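PDB 2YR1: 3-dehydroquinate dehydratase from Geobacillus kaustophilus, which probably catalyses the cis-dehydration of 3-dehydroquinate to 3-dehydroshikimate, the third step of the chorismate pathway to aromatic amino acids, by way of a Schiff base. Local coordinates for residues 173-178 with 203-208; 187-192 with 220-225. All blocks are in the same frame, centred on the assembly; numbering follows the deposited sequence.

In the fold
Of the elements joined here, strand 172-177 comes first along the chain, then helix 182-198, strand 203-207, helix 213-218 and a loop that leads into strand 226-228. Contact 1 closes the beta-alpha-beta unit by laying 203-208 beside 173-178, with helix 182-198 as the connection. Contact 2 starts on that helix, at 187-192, and reaches forward to the loop 220-225, so the two closures cross: the second segment of contact 1 falls between the two of contact 2. Their centres lie about 9 Å apart. Thr-192 and Thr-205 share a hydroxyl-hydroxyl hydrogen bond, Leu-188 packs on the backbone of Met-206 and Ala-207, and Leu-203 O probably accepts a hydrogen bond from Ala-225 N, tying the loop to the same strand.

Contact 1: residues 173-178 with 203-208; sequences AKVAVM and LITMAM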
# COMPACT_ATOMS: atom_id res chain seq x y z
N ALA A 173 -9.42 -19.43 1.00
CA ALA A 173 -9.92 -19.02 -0.31
C ALA A 173 -8.87 -18.16 -0.98
O ALA A 173 -8.33 -17.24 -0.36
CB ALA A 173 -11.21 -18.23 -0.14
N LYS A 174 -8.57 -18.44 -2.25
CA LYS A 174 -7.56 -17.64 -2.93
C LYS A 174 -8.00 -17.09 -4.29
O LYS A 174 -8.58 -17.81 -5.10
CB LYS A 174 -6.27 -18.46 -3.10
CG LYS A 174 -5.18 -17.77 -3.94
CD LYS A 174 -3.95 -18.66 -4.14
CE LYS A 174 -3.00 -18.01 -5.14
NZ LYS A 174 -2.06 -18.97 -5.78
N VAL A 175 -7.76 -15.80 -4.52
CA VAL A 175 -8.08 -15.19 -5.82
C VAL A 175 -6.94 -14.27 -6.27
O VAL A 175 -6.45 -13.43 -5.50
CB VAL A 175 -9.38 -14.33 -5.82
CG1 VAL A 175 -10.62 -15.19 -5.53
CG2 VAL A 175 -9.28 -13.23 -4.79
N ALA A 176 -6.49 -14.43 -7.51
CA ALA A 176 -5.44 -13.54 -8.03
C ALA A 176 -5.95 -12.89 -9.33
O ALA A 176 -6.66 -13.52 -10.11
CB ALA A 176 -4.13 -14.33 -8.27
N VAL A 177 -5.60 -11.63 -9.56
CA VAL A 177 -6.02 -10.94 -10.76
C VAL A 177 -4.86 -10.20 -11.42
O VAL A 177 -3.82 -9.97 -10.79
CB VAL A 177 -7.16 -9.91 -10.48
CG1 VAL A 177 -8.41 -10.63 -9.96
CG2 VAL A 177 -6.69 -8.85 -9.46
N MET A 178 -5.05 -9.84 -12.69
CA MET A 178 -4.04 -9.09 -13.44
C MET A 178 -4.63 -7.72 -13.66
O MET A 178 -5.57 -7.55 -14.45
CB MET A 178 -3.76 -9.73 -14.80
CG MET A 178 -2.63 -9.02 -15.54
SD MET A 178 -1.09 -9.34 -14.73
CE MET A 178 -0.35 -10.53 -15.89
N LEU A 203 -8.15 -15.64 3.79
CA LEU A 203 -8.19 -15.26 2.38
C LEU A 203 -6.78 -14.98 1.87
O LEU A 203 -5.92 -14.48 2.61
CB LEU A 203 -9.01 -13.98 2.25
CG LEU A 203 -10.49 -13.92 1.89
CD1 LEU A 203 -11.21 -15.18 2.30
CD2 LEU A 203 -11.08 -12.67 2.51
N ILE A 204 -6.53 -15.30 0.60
CA ILE A 204 -5.24 -15.00 -0.03
C ILE A 204 -5.59 -14.31 -1.31
O ILE A 204 -6.22 -14.91 -2.19
CB ILE A 204 -4.43 -16.24 -0.41
CG1 ILE A 204 -4.15 -17.09 0.83
CG2 ILE A 204 -3.10 -15.83 -1.07
CD1 ILE A 204 -3.49 -18.43 0.48
N THR A 205 -5.20 -13.05 -1.44
CA THR A 205 -5.50 -12.32 -2.66
C THR A 205 -4.27 -11.57 -3.13
O THR A 205 -3.36 -11.26 -2.34
CB THR A 205 -6.64 -11.27 -2.48
OG1 THR A 205 -6.18 -10.23 -1.62
CG2 THR A 205 -7.92 -11.90 -1.91
N MET A 206 -4.24 -11.27 -4.43
CA MET A 206 -3.15 -10.51 -5.02
C MET A 206 -3.49 -10.01 -6.42
O MET A 206 -4.31 -10.61 -7.14
CB MET A 206 -1.85 -11.35 -5.11
CG MET A 206 -1.97 -12.66 -5.89
SD MET A 206 -2.55 -14.02 -4.83
CE MET A 206 -1.01 -14.60 -4.11
N ALA A 207 -2.90 -8.88 -6.77
CA ALA A 207 -3.00 -8.32 -8.12
C ALA A 207 -1.55 -8.60 -8.53
O ALA A 207 -0.61 -8.28 -7.79
CB ALA A 207 -3.26 -6.81 -8.08
N MET A 208 -1.38 -9.24 -9.68
CA MET A 208 -0.04 -9.60 -10.17
C MET A 208 0.59 -8.43 -10.91
O MET A 208 -0.01 -7.37 -10.98
CB MET A 208 -0.17 -10.80 -11.09
CG MET A 208 -0.84 -11.99 -10.39
SD MET A 208 -1.05 -13.40 -11.48
CE MET A 208 -2.59 -12.92 -12.32
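Two neighbouring parallel strands of the TIM barrel, 172-177 and 203-207, run here in register, and the first carries Lys-174, the predicted Schiff-base lysine. Five backbone hydrogen bonds join them; Ile-204 N to Ala-173 O (2.8 Å) and Met-208 N to Val-177 O (2.8 Å) mark the ends, whereas Met-206 N to Val-175 O is stretched to 3.3 Å. Lys-174, Ala-176, Ile-204 and Met-206 share one face. Lys-174 has CG anti to its backbone N (chi1 174°) and stays extended, its CG passing Ile-204 CB obliquely at 3.9 Å. In Met-206, chi1 57°, the crowded position between N and C, sets CG against Ala-176 CB (3.6 Å); the bends beyond it bring SD to 4.0 Å from Lys-174 CE. On the other face, toward helices 155-167 and 182-198, Val-175 and Thr-205 lie side by side, their CG2 methyls pressed to a tight 3.5 Å; Thr-205 OG1 is hydrogen-bonded to Thr-192 OG1. Past the strand end, Met-208 folds its CE over the carbonyl of Val-177. Ile-204 and Met-206 thus flank the lysine stem from strand 203-207, while Ser-145 and His-147, the latter the predicted proton donor/acceptor, touch Lys-174 from strand 141-148. NZ lies near Arg-86, with Asp-119 a weak, distant ion partner; the nearby positive charge would probably lower its pKa and favour the neutral amine that Schiff-base formation needs.

Contact 2: residues 187-192 with 220-225; sequences VLLQAT and WLFGSA
Phe-222, Thr-192 and Leu-189 bring helix 182-198 against the loop that follows helix 213-218. Phe-222 points its CB toward the helix and has CG anti to its own carbonyl carbon (chi1 -57°), which sets the ring obliquely beside Leu-189. The two Leu-189 methyls lie obliquely along the CD2-CE2 bond of the ring, CD2 4.0 Å from Phe-222 CD2 and CD1 4.1 Å from Phe-222 CE2. Leu-221 CB packs over one ring face, and Leu-186 of the second subunit touches both Leu-189 and Phe-222, so this apolar cluster extends to the dimer interface. One helical turn on, Thr-192 divides its branches. Its CG2, anti to the backbone N, reaches the loop backbone, lying 3.2 Å from Phe-222 O and 3.8 Å from Ser-224 N. Its OG1 turns back along the helix and donates to Leu-188 O at 2.7 Å, from above the carbonyl plane; that oxygen also accepts Thr-192 N. With the link to Thr-205, this fixes the side-chain rotation. An alanine at Thr-192 would lose the CG2 contact with the loop and both OG1 bonds, and would probably loosen the seat of the helix on strand 203-207. At phi 113° a CB on Gly-223 would jam against Phe-222 O and also crowd Thr-192 CG2; Ser-224 OG then bonds Thr-205 N. Helix and loop thus pack directly through Phe-222, Leu-189 and Thr-192 CG2, and both are hydrogen-bonded to Thr-205, seating an outer helix of the TIM barrel and the loop entering its last strand, 226-228, on strand 203-207.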
# COMPACT_ATOMS: atom_id res chain seq x y z
N VAL A 187 -9.82 -2.32 -6.85
CA VAL A 187 -10.94 -3.28 -6.93
C VAL A 187 -10.54 -4.59 -6.18
O VAL A 187 -11.31 -5.13 -5.36
CB VAL A 187 -11.26 -3.62 -8.40
CG1 VAL A 187 -12.12 -4.86 -8.49
CG2 VAL A 187 -11.95 -2.44 -9.04
N LEU A 188 -9.33 -5.08 -6.44
CA LEU A 188 -8.87 -6.29 -5.76
C LEU A 188 -8.81 -6.12 -4.24
O LEU A 188 -9.14 -7.05 -3.49
CB LEU A 188 -7.48 -6.71 -6.25
CG LEU A 188 -7.08 -7.89 -5.35
CD1 LEU A 188 -7.66 -9.16 -5.94
CD2 LEU A 188 -5.61 -7.98 -5.16
N LEU A 189 -8.37 -4.96 -3.77
CA LEU A 189 -8.30 -4.74 -2.32
C LEU A 189 -9.70 -4.60 -1.73
O LEU A 189 -10.00 -5.12 -0.65
CB LEU A 189 -7.47 -3.48 -2.01
CG LEU A 189 -5.99 -3.55 -2.40
CD1 LEU A 189 -5.30 -2.24 -2.03
CD2 LEU A 189 -5.31 -4.72 -1.69
N GLN A 190 -10.58 -3.92 -2.45
CA GLN A 190 -11.96 -3.74 -1.98
C GLN A 190 -12.64 -5.09 -1.84
O GLN A 190 -13.35 -5.35 -0.87
CB GLN A 190 -12.77 -2.90 -2.97
CG GLN A 190 -12.24 -1.50 -3.20
CD GLN A 190 -12.68 -0.95 -4.56
OE1 GLN A 190 -13.87 -0.96 -4.88
NE2 GLN A 190 -11.72 -0.46 -5.35
N ALA A 191 -12.47 -5.95 -2.83
CA ALA A 191 -13.08 -7.28 -2.77
C ALA A 191 -12.50 -8.07 -1.59
O ALA A 191 -13.21 -8.85 -0.96
CB ALA A 191 -12.85 -8.05 -4.07
N THR A 192 -11.21 -7.90 -1.34
CA THR A 192 -10.56 -8.62 -0.26
C THR A 192 -11.19 -8.22 1.06
O THR A 192 -11.60 -9.08 1.85
CB THR A 192 -9.06 -8.31 -0.22
OG1 THR A 192 -8.48 -8.66 -1.49
CG2 THR A 192 -8.37 -9.11 0.89
N TRP A 220 -2.36 -7.62 3.42
CA TRP A 220 -2.69 -8.11 4.75
C TRP A 220 -3.50 -7.12 5.56
O TRP A 220 -4.16 -7.50 6.52
CB TRP A 220 -1.42 -8.51 5.51
CG TRP A 220 -0.46 -7.38 5.74
CD1 TRP A 220 0.44 -6.88 4.83
CD2 TRP A 220 -0.33 -6.58 6.92
NE1 TRP A 220 1.11 -5.81 5.38
CE2 TRP A 220 0.65 -5.61 6.66
CE3 TRP A 220 -0.97 -6.60 8.17
CZ2 TRP A 220 1.03 -4.65 7.61
CZ3 TRP A 220 -0.59 -5.65 9.12
CH2 TRP A 220 0.41 -4.68 8.83
N LEU A 221 -3.45 -5.83 5.19
CA LEU A 221 -4.19 -4.79 5.91
C LEU A 221 -5.69 -4.86 5.56
O LEU A 221 -6.54 -4.27 6.23
CB LEU A 221 -3.65 -3.39 5.51
CG LEU A 221 -2.26 -3.03 6.06
CD1 LEU A 221 -1.69 -1.83 5.28
CD2 LEU A 221 -2.34 -2.70 7.54
N PHE A 222 -6.00 -5.59 4.49
CA PHE A 222 -7.37 -5.72 4.01
C PHE A 222 -7.87 -7.14 4.06
O PHE A 222 -8.95 -7.45 3.56
CB PHE A 222 -7.46 -5.18 2.57
CG PHE A 222 -7.01 -3.75 2.46
CD1 PHE A 222 -7.85 -2.72 2.90
CD2 PHE A 222 -5.72 -3.45 2.04
CE1 PHE A 222 -7.39 -1.40 2.92
CE2 PHE A 222 -5.26 -2.14 2.05
CZ PHE A 222 -6.09 -1.10 2.50
N GLY A 223 -7.10 -8.02 4.70
CA GLY A 223 -7.53 -9.40 4.85
C GLY A 223 -6.76 -10.48 4.13
O GLY A 223 -7.15 -11.66 4.22
N SER A 224 -5.69 -10.14 3.42
CA SER A 224 -4.95 -11.20 2.73
C SER A 224 -3.93 -11.75 3.70
O SER A 224 -2.99 -11.05 4.11
CB SER A 224 -4.27 -10.67 1.45
OG SER A 224 -3.79 -11.76 0.66
N ALA A 225 -4.10 -13.02 4.06
CA ALA A 225 -3.25 -13.68 5.04
C ALA A 225 -1.90 -14.19 4.58
O ALA A 225 -1.02 -14.45 5.41
CB ALA A 225 -4.01 -14.83 5.68